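PDB 2OZ8: Mll7089 protein from Mesorhizobium loti, which is of unknown function but, as a putative mandelate racemase of the enolase superfamily, probably binds magnesium and may act as a hydro-lyase. Local coordinates for residues A109-A114 with Q275-M280; L120-L125 with G303-V308; I247-Y252 with R259-A264; F299-V304 with L316-Q321; V327-E332 with P341-H346. All coordinates share one frame; numbering follows the deposited sequence.

Contact 1 of 5, residues A109-A114 with Q275-M280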
# COMPACT_ATOMS: atom_id res chain seq x y z
N ALA A 109 21.05 4.98 36.83
CA ALA A 109 21.70 5.81 37.85
C ALA A 109 21.10 7.23 37.93
O ALA A 109 20.80 7.70 39.02
CB ALA A 109 23.16 5.88 37.62
N LEU A 110 20.90 7.88 36.78
CA LEU A 110 20.23 9.21 36.75
C LEU A 110 18.84 9.23 37.40
O LEU A 110 18.57 10.10 38.24
CB LEU A 110 20.15 9.78 35.33
CG LEU A 110 21.45 10.25 34.70
CD1 LEU A 110 21.18 10.78 33.33
CD2 LEU A 110 22.13 11.32 35.65
N TRP A 111 17.97 8.28 37.04
CA TRP A 111 16.64 8.19 37.70
C TRP A 111 16.64 7.77 39.18
O TRP A 111 15.78 8.15 39.94
CB TRP A 111 15.71 7.24 36.94
CG TRP A 111 15.19 7.77 35.66
CD1 TRP A 111 15.73 7.59 34.41
CD2 TRP A 111 14.04 8.59 35.48
NE1 TRP A 111 14.96 8.22 33.47
CE2 TRP A 111 13.91 8.85 34.10
CE3 TRP A 111 13.08 9.15 36.36
CZ2 TRP A 111 12.86 9.62 33.57
CZ3 TRP A 111 12.04 9.92 35.82
CH2 TRP A 111 11.94 10.14 34.45
N ASP A 112 17.57 6.94 39.56
CA ASP A 112 17.75 6.59 40.96
C ASP A 112 18.08 7.88 41.78
O ASP A 112 17.45 8.19 42.80
CB ASP A 112 18.91 5.59 41.04
CG ASP A 112 19.13 5.07 42.44
OD1 ASP A 112 18.12 4.92 43.15
OD2 ASP A 112 20.29 4.83 42.82
N LEU A 113 19.09 8.60 41.32
CA LEU A 113 19.47 9.87 41.86
C LEU A 113 18.33 10.89 41.87
O LEU A 113 18.11 11.53 42.89
CB LEU A 113 20.70 10.40 41.13
CG LEU A 113 21.29 11.74 41.55
CD1 LEU A 113 21.49 11.82 43.07
CD2 LEU A 113 22.57 11.84 40.82
N ALA A 114 17.60 11.04 40.76
CA ALA A 114 16.46 11.97 40.67
C ALA A 114 15.36 11.67 41.65
O ALA A 114 14.80 12.57 42.26
CB ALA A 114 15.90 12.01 39.27
N GLN A 275 16.34 0.38 30.14
CA GLN A 275 16.69 1.73 29.79
C GLN A 275 15.57 2.62 30.24
O GLN A 275 14.66 2.93 29.48
CB GLN A 275 16.91 1.88 28.29
CG GLN A 275 18.04 1.03 27.75
CD GLN A 275 17.61 -0.41 27.52
OE1 GLN A 275 16.46 -0.81 27.81
NE2 GLN A 275 18.55 -1.22 27.02
N VAL A 276 15.63 3.07 31.48
CA VAL A 276 14.47 3.72 32.10
C VAL A 276 13.80 4.75 31.23
O VAL A 276 12.60 4.66 31.04
CB VAL A 276 14.74 4.37 33.47
CG1 VAL A 276 13.41 4.93 34.05
CG2 VAL A 276 15.42 3.42 34.38
N THR A 277 14.54 5.73 30.73
CA THR A 277 13.95 6.78 29.93
C THR A 277 13.39 6.28 28.59
O THR A 277 12.29 6.67 28.20
CB THR A 277 14.97 7.93 29.61
OG1 THR A 277 15.62 8.36 30.83
CG2 THR A 277 14.25 9.13 28.92
N ASP A 278 14.12 5.41 27.89
CA ASP A 278 13.59 4.83 26.64
C ASP A 278 12.30 4.05 26.88
O ASP A 278 11.38 4.13 26.06
CB ASP A 278 14.58 3.90 25.94
CG ASP A 278 15.94 4.52 25.70
OD1 ASP A 278 16.10 5.74 25.90
OD2 ASP A 278 16.86 3.76 25.30
N VAL A 279 12.26 3.28 27.99
CA VAL A 279 11.11 2.44 28.36
C VAL A 279 9.87 3.22 28.67
O VAL A 279 8.76 2.83 28.23
CB VAL A 279 11.44 1.49 29.53
CG1 VAL A 279 10.21 0.78 30.05
CG2 VAL A 279 12.48 0.46 29.08
N MET A 280 10.00 4.31 29.41
CA MET A 280 8.83 5.16 29.64
C MET A 280 8.35 5.88 28.37
O MET A 280 7.16 6.12 28.18
CB MET A 280 9.03 6.13 30.80
CG MET A 280 9.34 5.42 32.14
SD MET A 280 8.07 4.29 32.83
CE MET A 280 6.76 5.51 33.01
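W111 and V276 bring helix 103-118 and the first turn of helix 276-289 together, their CA atoms 7.5 Å apart. The fold is that of the enolase superfamily, an eight-stranded barrel with a capping domain, and this contact ties helix 103-118, which precedes the barrel strands in the chain, to the helix following barrel strand 269-272. The indole of W111 bridges the gap. Its CG lies anti to its own carbonyl carbon (chi1 -73°), which sends the five-membered ring out toward V276 and T277. V276 takes one face of that ring: its CG1 stands 3.6 Å from the five-ring centroid, close to the ring normal, a CH-pi contact. The branch point follows behind it, with V276 CB 3.5 Å from W111 CD1, so the valine leans over the pyrrole part and leaves the benzo part to other neighbours. T277 meets the indole quite differently, at the rim and in its plane. Face and edge of one ring are used by two consecutive residues, a pairing that is likely to limit how far the indole can shift or turn. L126 and V84 also pack on the tryptophan, and H85 of a second subunit meets it edge-to-face, so W111 also belongs to a subunit interface. On the far side of V276, M306 of helix 304-309 fills in. The side chain of T277 is about 5 Å from a bound sulfate, probably from the crystallisation liquor. The one polar bond between the segments is nearly straight: W111 NE1 donates to T277 OG1 at 2.7 Å, with an N-H...O angle of 172°.

Contact 2 of 5, residues L120-L125 with G303-V308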
# COMPACT_ATOMS: atom_id res chain seq x y z
N LEU A 120 11.65 10.27 46.87
CA LEU A 120 10.64 9.33 46.43
C LEU A 120 11.26 8.02 45.98
O LEU A 120 12.41 8.01 45.48
CB LEU A 120 9.79 9.90 45.27
CG LEU A 120 8.87 11.13 45.48
CD1 LEU A 120 8.36 11.69 44.11
CD2 LEU A 120 7.71 10.79 46.39
N PRO A 121 10.48 6.92 46.12
CA PRO A 121 10.74 5.66 45.42
C PRO A 121 10.59 5.88 43.92
O PRO A 121 9.68 6.61 43.49
CB PRO A 121 9.63 4.73 45.91
CG PRO A 121 8.94 5.45 47.12
CD PRO A 121 9.24 6.89 46.93
N LEU A 122 11.46 5.27 43.12
CA LEU A 122 11.41 5.47 41.65
C LEU A 122 10.03 5.29 40.97
O LEU A 122 9.58 6.17 40.23
CB LEU A 122 12.51 4.68 40.94
CG LEU A 122 12.59 4.86 39.42
CD1 LEU A 122 12.86 6.35 39.00
CD2 LEU A 122 13.64 3.96 38.88
N HIS A 123 9.34 4.19 41.26
CA HIS A 123 8.02 3.95 40.69
C HIS A 123 6.96 5.04 40.95
O HIS A 123 6.16 5.36 40.05
CB HIS A 123 7.49 2.56 41.08
CG HIS A 123 7.09 2.42 42.52
ND1 HIS A 123 5.77 2.49 42.94
CD2 HIS A 123 7.84 2.19 43.63
CE1 HIS A 123 5.73 2.29 44.25
NE2 HIS A 123 6.96 2.12 44.69
N VAL A 124 6.95 5.60 42.16
CA VAL A 124 6.03 6.70 42.48
C VAL A 124 6.37 7.92 41.59
O VAL A 124 5.50 8.51 40.97
CB VAL A 124 6.05 7.07 44.00
CG1 VAL A 124 5.14 8.27 44.28
CG2 VAL A 124 5.67 5.83 44.89
N LEU A 125 7.65 8.26 41.52
CA LEU A 125 8.12 9.29 40.59
C LEU A 125 7.70 8.94 39.14
O LEU A 125 7.38 9.85 38.34
CB LEU A 125 9.64 9.46 40.68
CG LEU A 125 10.29 10.50 39.76
CD1 LEU A 125 9.90 12.00 40.08
CD2 LEU A 125 11.84 10.31 39.79
N GLY A 303 14.15 -2.86 36.84
CA GLY A 303 13.02 -2.57 35.97
C GLY A 303 11.71 -2.79 36.69
O GLY A 303 10.65 -2.55 36.12
N VAL A 304 11.74 -3.25 37.94
CA VAL A 304 10.50 -3.39 38.71
C VAL A 304 9.65 -2.09 38.73
O VAL A 304 8.42 -2.11 38.72
CB VAL A 304 10.74 -4.00 40.15
CG1 VAL A 304 11.49 -3.02 41.11
CG2 VAL A 304 9.42 -4.51 40.75
N HIS A 305 10.34 -0.96 38.68
CA HIS A 305 9.70 0.32 38.84
C HIS A 305 8.94 0.77 37.61
O HIS A 305 7.86 1.34 37.75
CB HIS A 305 10.74 1.34 39.25
CG HIS A 305 11.31 1.05 40.60
ND1 HIS A 305 10.71 1.49 41.76
CD2 HIS A 305 12.41 0.36 40.98
CE1 HIS A 305 11.42 1.06 42.79
NE2 HIS A 305 12.46 0.39 42.34
N MET A 306 9.49 0.53 36.42
CA MET A 306 8.76 0.77 35.18
C MET A 306 7.68 -0.28 35.03
O MET A 306 6.63 -0.00 34.51
CB MET A 306 9.71 0.78 33.95
CG MET A 306 10.90 1.76 34.10
SD MET A 306 12.42 1.19 34.95
CE MET A 306 12.88 0.16 33.57
N ALA A 307 7.92 -1.50 35.50
CA ALA A 307 6.91 -2.55 35.31
C ALA A 307 5.66 -2.18 36.04
O ALA A 307 4.58 -2.30 35.48
CB ALA A 307 7.42 -3.95 35.75
N VAL A 308 5.79 -1.75 37.30
CA VAL A 308 4.61 -1.39 38.07
C VAL A 308 4.09 -0.05 37.61
O VAL A 308 2.93 0.21 37.83
CB VAL A 308 4.79 -1.39 39.68
CG1 VAL A 308 5.53 -2.60 40.20
CG2 VAL A 308 5.44 -0.12 40.19
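H305, in the first turn of helix 304-309, is where 303-308 first meets 120-125, and its imidazole reaches the start of the short helix 122-125. The two backbones come very close here, H123 CA and H305 CA being 4.5 Å apart. H305 ND1 accepts the backbone N-H of H123 at 3.1 Å; the bond is bent (138°), and the amide nitrogen sits 30° out of the imidazole plane. L122 lies over one face of the same ring, its CB 4.0 Å from the centroid in a CH-pi contact. The two imidazoles meet rim to rim, with neither over the other's face: H305 ND1 lies near the H123 ring plane, 3.5 Å from H123 CD2. H123 ND1 has its own hydrogen bond, to S128 OG. An alanine in place of H305 is likely to leave the H123 amide without its acceptor and open a gap against L122. M306 comes next but points away, packing on V279 and M280 of helix 276-289. One turn on from H305, V308 returns to the contact. Its CG2 sits between the backbone N and carbonyl carbon, and from there touches H123 CB at 3.5 Å, packing against the base of that side chain. The chemistry points to a defined tautomer. H305 accepts through ND1 and donates through NE2 to the carbonyl of H346, consistent with a neutral ring protonated on NE2. It joins a first-turn amide of helix 122-125, one without an acceptor in its own helix, to the chain near H346.

Contact 3 of 5, residues I247-Y252 with R259-A264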
# COMPACT_ATOMS: atom_id res chain seq x y z
N ILE A 247 2.77 -13.39 20.01
CA ILE A 247 4.10 -13.27 19.47
C ILE A 247 4.80 -12.10 20.14
O ILE A 247 4.46 -10.93 19.91
CB ILE A 247 4.06 -13.05 17.95
CG1 ILE A 247 3.19 -14.12 17.23
CG2 ILE A 247 5.47 -12.98 17.36
CD1 ILE A 247 3.74 -15.57 17.28
N ASN A 248 5.80 -12.39 20.97
CA ASN A 248 6.41 -11.39 21.81
C ASN A 248 7.69 -11.05 21.09
O ASN A 248 8.43 -11.92 20.74
CB ASN A 248 6.59 -12.01 23.22
CG ASN A 248 7.17 -11.04 24.25
OD1 ASN A 248 8.02 -10.24 23.93
ND2 ASN A 248 6.71 -11.14 25.50
N SER A 249 7.94 -9.77 20.85
CA SER A 249 9.05 -9.38 19.97
C SER A 249 9.74 -8.13 20.43
O SER A 249 9.15 -7.30 21.08
CB SER A 249 8.56 -9.12 18.54
OG SER A 249 9.58 -9.49 17.63
N GLY A 250 11.01 -8.01 20.10
CA GLY A 250 11.75 -6.75 20.22
C GLY A 250 13.16 -6.86 20.76
O GLY A 250 13.82 -5.83 20.98
N GLU A 251 13.62 -8.10 21.03
CA GLU A 251 14.99 -8.34 21.54
C GLU A 251 15.99 -7.82 20.51
O GLU A 251 15.77 -7.94 19.30
CB GLU A 251 15.25 -9.84 21.84
CG GLU A 251 16.54 -10.18 22.66
CD GLU A 251 16.38 -10.05 24.20
OE1 GLU A 251 15.78 -9.04 24.62
OE2 GLU A 251 16.83 -10.95 24.99
N TYR A 252 17.08 -7.25 21.02
CA TYR A 252 18.22 -6.83 20.20
C TYR A 252 17.94 -5.54 19.45
O TYR A 252 18.74 -5.11 18.61
CB TYR A 252 18.69 -7.97 19.25
CG TYR A 252 18.92 -9.28 19.97
CD1 TYR A 252 18.18 -10.43 19.66
CD2 TYR A 252 19.88 -9.36 21.00
CE1 TYR A 252 18.38 -11.63 20.35
CE2 TYR A 252 20.10 -10.55 21.69
CZ TYR A 252 19.35 -11.68 21.37
OH TYR A 252 19.59 -12.83 22.08
N ARG A 259 10.38 1.27 18.11
CA ARG A 259 9.44 2.15 17.46
C ARG A 259 9.14 1.68 16.02
O ARG A 259 7.96 1.57 15.64
CB ARG A 259 9.90 3.60 17.52
CG ARG A 259 8.82 4.55 16.95
CD ARG A 259 9.25 5.98 16.85
NE ARG A 259 10.50 6.06 16.12
CZ ARG A 259 10.60 6.09 14.80
NH1 ARG A 259 9.52 6.07 14.06
NH2 ARG A 259 11.78 6.16 14.23
N LEU A 260 10.18 1.35 15.26
CA LEU A 260 9.99 0.87 13.90
C LEU A 260 9.23 -0.46 13.86
O LEU A 260 8.40 -0.71 12.95
CB LEU A 260 11.33 0.77 13.17
CG LEU A 260 11.94 2.10 12.70
CD1 LEU A 260 13.46 1.89 12.41
CD2 LEU A 260 11.19 2.64 11.48
N LEU A 261 9.50 -1.30 14.86
CA LEU A 261 8.82 -2.57 15.01
C LEU A 261 7.32 -2.34 15.19
O LEU A 261 6.49 -3.04 14.60
CB LEU A 261 9.39 -3.33 16.19
CG LEU A 261 8.94 -4.80 16.30
CD1 LEU A 261 9.62 -5.70 15.24
CD2 LEU A 261 9.22 -5.27 17.71
N LEU A 262 6.99 -1.34 16.01
CA LEU A 262 5.59 -0.97 16.22
C LEU A 262 4.92 -0.48 14.94
O LEU A 262 3.81 -0.88 14.64
CB LEU A 262 5.46 0.03 17.38
CG LEU A 262 5.85 -0.53 18.77
CD1 LEU A 262 5.72 0.51 19.86
CD2 LEU A 262 5.04 -1.81 19.14
N GLU A 263 5.61 0.35 14.17
CA GLU A 263 5.04 0.86 12.94
C GLU A 263 4.75 -0.25 11.92
O GLU A 263 3.84 -0.15 11.13
CB GLU A 263 5.97 1.91 12.36
CG GLU A 263 5.95 3.14 13.21
CD GLU A 263 7.00 4.18 12.87
OE1 GLU A 263 7.56 4.17 11.75
OE2 GLU A 263 7.23 5.03 13.77
N ALA A 264 5.53 -1.32 11.98
CA ALA A 264 5.39 -2.44 11.12
C ALA A 264 4.31 -3.42 11.60
O ALA A 264 4.08 -4.42 10.91
CB ALA A 264 6.76 -3.17 10.99
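With its CG anti to the backbone N (chi1 -169°) and chi2 at 73°, L261 stretches from helix 255-263 toward S249 and G250 and places the single methyl CD2 against them. This is the inside of a beta-alpha-beta crossover of the barrel: strand 246-249 runs to its end, helix 255-263 packs back outside it, and the chain enters the parallel neighbour 269-272. Contact is light and purely van der Waals. CD2 lies 4.0 Å from S249 CB, which points out toward the helix, and it also comes to 3.9 Å from the carbonyl S249 O. N248, one residue earlier, goes the other way, and its ND2 is hydrogen-bonded to S294 OG. That alternation is what a barrel strand requires: one side chain turned to the helix layer, the next into the barrel, where N248 lies beside residues of strands 222-224 and 269-272. Other residues close round the leucine, L270 on the next strand, A266 and L253 in loops and H232 on helix 232-241, so L261 is one of several side chains filling the layer between strand and helices. On the helix itself R259 and E263 form an i to i+4 salt bridge away from the barrel strand, though its 2.5 Å between NH1 and OE2 is short and the geometry poor, so its detail is doubtful. The strand's exit is shaped by G250. Its phi of 138° would jam a side chain against the preceding carbonyl, which by itself calls for glycine. That leaves a bare backbone carbon facing the leucine, G250 CA at 3.9 Å from L261 CD2.

Contact 4 of 5, residues F299-V304 with L316-Q321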
# COMPACT_ATOMS: atom_id res chain seq x y z
N PHE A 299 19.28 -5.97 35.29
CA PHE A 299 20.25 -6.26 36.34
C PHE A 299 19.71 -5.90 37.71
O PHE A 299 19.37 -4.76 37.95
CB PHE A 299 21.62 -5.61 36.08
CG PHE A 299 22.73 -6.32 36.77
CD1 PHE A 299 23.47 -7.28 36.10
CD2 PHE A 299 23.00 -6.09 38.13
CE1 PHE A 299 24.49 -7.97 36.75
CE2 PHE A 299 24.02 -6.77 38.78
CZ PHE A 299 24.76 -7.72 38.10
N LEU A 300 19.60 -6.90 38.57
CA LEU A 300 19.07 -6.79 39.92
C LEU A 300 17.64 -6.29 40.03
O LEU A 300 17.24 -5.80 41.07
CB LEU A 300 20.03 -5.99 40.86
CG LEU A 300 21.18 -6.85 41.38
CD1 LEU A 300 22.16 -6.04 42.21
CD2 LEU A 300 20.67 -8.04 42.16
N GLU A 301 16.88 -6.44 38.95
CA GLU A 301 15.43 -6.24 38.92
C GLU A 301 15.05 -4.77 39.13
O GLU A 301 13.94 -4.46 39.55
CB GLU A 301 14.70 -7.18 39.90
CG GLU A 301 14.65 -8.66 39.48
CD GLU A 301 16.03 -9.27 39.37
OE1 GLU A 301 16.77 -9.28 40.39
OE2 GLU A 301 16.40 -9.72 38.24
N ALA A 302 15.97 -3.87 38.82
CA ALA A 302 15.69 -2.45 38.74
C ALA A 302 14.40 -2.12 37.93
O ALA A 302 13.63 -1.19 38.30
CB ALA A 302 16.90 -1.73 38.14
N GLY A 303 14.15 -2.86 36.84
CA GLY A 303 13.02 -2.57 35.97
C GLY A 303 11.71 -2.79 36.69
O GLY A 303 10.65 -2.55 36.12
N VAL A 304 11.74 -3.25 37.94
CA VAL A 304 10.50 -3.39 38.71
C VAL A 304 9.65 -2.09 38.73
O VAL A 304 8.42 -2.11 38.72
CB VAL A 304 10.74 -4.00 40.15
CG1 VAL A 304 11.49 -3.02 41.11
CG2 VAL A 304 9.42 -4.51 40.75
N LEU A 316 7.07 -9.38 34.50
CA LEU A 316 8.48 -9.05 34.65
C LEU A 316 9.30 -10.36 34.72
O LEU A 316 8.93 -11.29 35.43
CB LEU A 316 8.71 -8.19 35.92
CG LEU A 316 10.18 -8.03 36.32
CD1 LEU A 316 10.40 -6.76 37.05
CD2 LEU A 316 10.60 -9.27 37.20
N GLU A 317 10.39 -10.42 33.98
CA GLU A 317 11.23 -11.60 33.94
C GLU A 317 12.16 -11.71 35.15
O GLU A 317 12.88 -10.75 35.49
CB GLU A 317 12.06 -11.61 32.65
CG GLU A 317 12.84 -12.90 32.42
CD GLU A 317 13.56 -12.95 31.14
OE1 GLU A 317 13.69 -11.88 30.52
OE2 GLU A 317 14.02 -14.03 30.74
N TYR A 318 12.21 -12.89 35.77
CA TYR A 318 13.23 -13.18 36.81
C TYR A 318 13.97 -14.50 36.54
O TYR A 318 13.34 -15.52 36.29
CB TYR A 318 12.63 -13.15 38.23
CG TYR A 318 13.70 -13.38 39.27
CD1 TYR A 318 14.64 -12.39 39.58
CD2 TYR A 318 13.84 -14.63 39.87
CE1 TYR A 318 15.68 -12.63 40.47
CE2 TYR A 318 14.89 -14.90 40.77
CZ TYR A 318 15.78 -13.90 41.07
OH TYR A 318 16.77 -14.18 41.93
N SER A 319 15.30 -14.48 36.62
CA SER A 319 16.12 -15.58 36.09
C SER A 319 17.04 -16.26 37.11
O SER A 319 17.91 -17.03 36.75
CB SER A 319 16.92 -15.10 34.90
OG SER A 319 16.07 -14.84 33.78
N PHE A 320 16.82 -15.97 38.39
CA PHE A 320 17.56 -16.62 39.46
C PHE A 320 19.07 -16.47 39.33
O PHE A 320 19.79 -17.35 39.75
CB PHE A 320 17.14 -18.11 39.58
CG PHE A 320 15.68 -18.28 39.80
CD1 PHE A 320 15.17 -18.31 41.07
CD2 PHE A 320 14.79 -18.38 38.70
CE1 PHE A 320 13.83 -18.44 41.28
CE2 PHE A 320 13.42 -18.50 38.91
CZ PHE A 320 12.94 -18.51 40.19
N GLN A 321 19.55 -15.36 38.79
CA GLN A 321 21.02 -15.15 38.69
C GLN A 321 21.70 -14.91 40.08
O GLN A 321 21.05 -14.45 41.04
CB GLN A 321 21.32 -14.07 37.67
CG GLN A 321 21.00 -14.50 36.23
CD GLN A 321 20.94 -13.36 35.26
OE1 GLN A 321 21.69 -13.32 34.28
NE2 GLN A 321 20.03 -12.39 35.52
O HOH W 1 16.48 -11.71 36.57
O HOH W 2 14.76 -9.02 35.99
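E301 and Y318 meet at a right angle: the carboxylate and the phenol ring are turned 83° against each other, and the edge of the ring points at the flat side of the acid. The carboxylate carbon is central, with E301 CD 3.4 Å from Y318 CD1 and near the ring plane. Its oxygens straddle that plane, E301 OE1 nearest Y318 CE1 and E301 OE2 nearest Y318 CD1, both at 3.5 Å. A bend at chi2 (62°) folds the glutamate into this position. Water rather than direct bonds links its charge to the strand: one molecule donates to E301 OE2 at 2.6 Å and accepts from the amide S319 N, while a second lies between OE2 and the carbonyl E317 O. Two residues before Y318 on the same side of the strand, L316, its CG anti to the backbone N, sets CD1 3.8 Å from V304 CA at the end of the type I turn E301 to V304. Here the leucine tip rests on backbone as much as on side chain, also touching G303 C. The turn lies in the loop between strand 293-295 and helix 304-309. E317, between the two contact residues, forms a salt bridge with K165 of strand 163-167. After the helix the chain returns as strand 313-318, which pairs with 293-295 on one edge and 132-138 on the other, closing the barrel.

Contact 5 of 5, residues V327-E332 with P341-H346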
# COMPACT_ATOMS: atom_id res chain seq x y z
N VAL A 327 24.34 -6.17 46.50
CA VAL A 327 23.55 -5.06 47.04
C VAL A 327 23.06 -5.34 48.47
O VAL A 327 23.00 -6.51 48.89
CB VAL A 327 22.29 -4.76 46.16
CG1 VAL A 327 22.64 -3.95 44.87
CG2 VAL A 327 21.53 -6.07 45.87
N GLU A 328 22.67 -4.29 49.19
CA GLU A 328 22.24 -4.43 50.59
C GLU A 328 20.94 -5.18 50.68
O GLU A 328 20.88 -6.17 51.37
CB GLU A 328 22.15 -3.08 51.32
CG GLU A 328 23.52 -2.43 51.45
CD GLU A 328 23.51 -1.04 52.05
OE1 GLU A 328 22.42 -0.40 52.22
OE2 GLU A 328 24.65 -0.58 52.35
N GLN A 329 19.91 -4.70 49.99
CA GLN A 329 18.64 -5.44 49.87
C GLN A 329 18.09 -5.48 48.45
O GLN A 329 17.67 -4.46 47.88
CB GLN A 329 17.55 -4.95 50.84
CG GLN A 329 17.58 -3.50 51.06
CD GLN A 329 16.89 -3.04 52.31
OE1 GLN A 329 15.88 -3.60 52.74
NE2 GLN A 329 17.43 -1.98 52.90
N PRO A 330 18.02 -6.69 47.90
CA PRO A 330 17.54 -6.96 46.55
C PRO A 330 16.04 -6.72 46.52
O PRO A 330 15.43 -6.59 47.58
CB PRO A 330 17.84 -8.46 46.36
CG PRO A 330 17.89 -9.02 47.74
CD PRO A 330 18.38 -7.91 48.64
N ILE A 331 15.47 -6.66 45.31
CA ILE A 331 14.03 -6.52 45.11
C ILE A 331 13.26 -7.74 45.62
O ILE A 331 13.52 -8.85 45.20
CB ILE A 331 13.69 -6.29 43.57
CG1 ILE A 331 14.30 -4.98 43.03
CG2 ILE A 331 12.15 -6.34 43.32
CD1 ILE A 331 14.12 -3.70 43.98
N GLU A 332 12.28 -7.51 46.48
CA GLU A 332 11.40 -8.57 46.93
C GLU A 332 10.57 -9.24 45.79
O GLU A 332 9.87 -8.56 45.04
CB GLU A 332 10.43 -8.04 48.01
CG GLU A 332 9.68 -9.16 48.75
CD GLU A 332 8.69 -8.66 49.78
OE1 GLU A 332 8.51 -7.42 49.92
OE2 GLU A 332 8.04 -9.53 50.45
N PRO A 341 9.87 -1.53 45.99
CA PRO A 341 10.02 -1.15 47.40
C PRO A 341 9.68 0.30 47.69
O PRO A 341 9.70 1.15 46.78
CB PRO A 341 11.50 -1.37 47.68
CG PRO A 341 12.16 -1.35 46.38
CD PRO A 341 11.17 -1.75 45.33
N ASP A 342 9.42 0.59 48.96
CA ASP A 342 9.06 1.94 49.42
C ASP A 342 10.27 2.75 49.90
O ASP A 342 10.12 3.69 50.65
CB ASP A 342 7.97 1.88 50.49
CG ASP A 342 7.44 3.27 50.88
OD1 ASP A 342 7.31 4.13 49.99
OD2 ASP A 342 7.18 3.51 52.09
N ARG A 343 11.46 2.39 49.44
CA ARG A 343 12.68 3.11 49.74
C ARG A 343 12.90 4.19 48.66
O ARG A 343 12.25 4.13 47.63
CB ARG A 343 13.86 2.13 49.74
CG ARG A 343 13.84 1.06 50.87
CD ARG A 343 14.94 0.01 50.62
NE ARG A 343 14.25 -1.23 50.32
CZ ARG A 343 14.59 -2.12 49.41
NH1 ARG A 343 15.66 -1.98 48.63
NH2 ARG A 343 13.83 -3.19 49.29
N PRO A 344 13.77 5.20 48.91
CA PRO A 344 14.04 6.15 47.83
C PRO A 344 14.89 5.58 46.73
O PRO A 344 15.64 4.62 46.95
CB PRO A 344 14.78 7.29 48.54
CG PRO A 344 15.40 6.67 49.75
CD PRO A 344 14.44 5.60 50.18
N GLY A 345 14.80 6.19 45.54
CA GLY A 345 15.45 5.64 44.38
C GLY A 345 14.79 4.35 43.94
O GLY A 345 13.57 4.10 44.17
N HIS A 346 15.58 3.53 43.25
CA HIS A 346 15.12 2.22 42.85
C HIS A 346 15.26 1.19 43.98
O HIS A 346 14.87 0.05 43.83
CB HIS A 346 15.75 1.74 41.52
CG HIS A 346 17.24 1.84 41.45
ND1 HIS A 346 18.09 1.44 42.47
CD2 HIS A 346 18.05 2.27 40.44
CE1 HIS A 346 19.34 1.61 42.09
NE2 HIS A 346 19.35 2.13 40.87
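R343 and Q329 stack where two coil segments following the last barrel strand lie side by side, one before and one after the small antiparallel pair 333-334 and 337-339. Stacking comes first. The side-chain amide of Q329 and the guanidinium of R343 are nearly parallel, 11° apart, and Q329 CG stands 3.4 Å above the guanidinium plane. P341 CB covers the opposite face, so the flat group is sandwiched. A bend at chi3 of the arginine turns the guanidinium into this slot. The polar part is modest: R343 NH1 donates a weak, bent hydrogen bond to the backbone carbonyl Q329 O at 3.3 Å, and P330 O lies near the guanidinium plane, farther off. Putting an alanine at R343 would probably leave Q329 O without this donor and set the glutamine side chain free to swing. Apolar packing completes the contact on the buried side. I331, which also touches V304 on helix 304-309, crosses P341 at about a right angle, and the proline packs on H305. The end of the isoleucine is shared: I331 CD1 lies 3.8 Å from P341 CD and equally far from the carbonyl H346 O.

Contacts 1, 2 and 5 gather on one flank of the chain. Contacts 1 and 2, centres about 10 Å apart, touch through W111 against L122 and L125 and V279 against M306. Their segments alternate along the chain; together they attach 109-125, which comes before the barrel strands, to helices 276-289 and 304-309 of the barrel, while contact 5 follows later. Contacts 2 and 5 have centres about 11 Å apart, and contact 5 is tied in by probable hydrogen bonds L122 N to G345 O and D112 OD1 to H346 N. Contact 4 overlaps contact 2 at G303 and V304 and leads toward the barrel strands, with I331 packing on its loop. Contact 3 shares the barrel sheet with contact 4 but lies across the chain's centre from contact 5, centres about 31 Å apart.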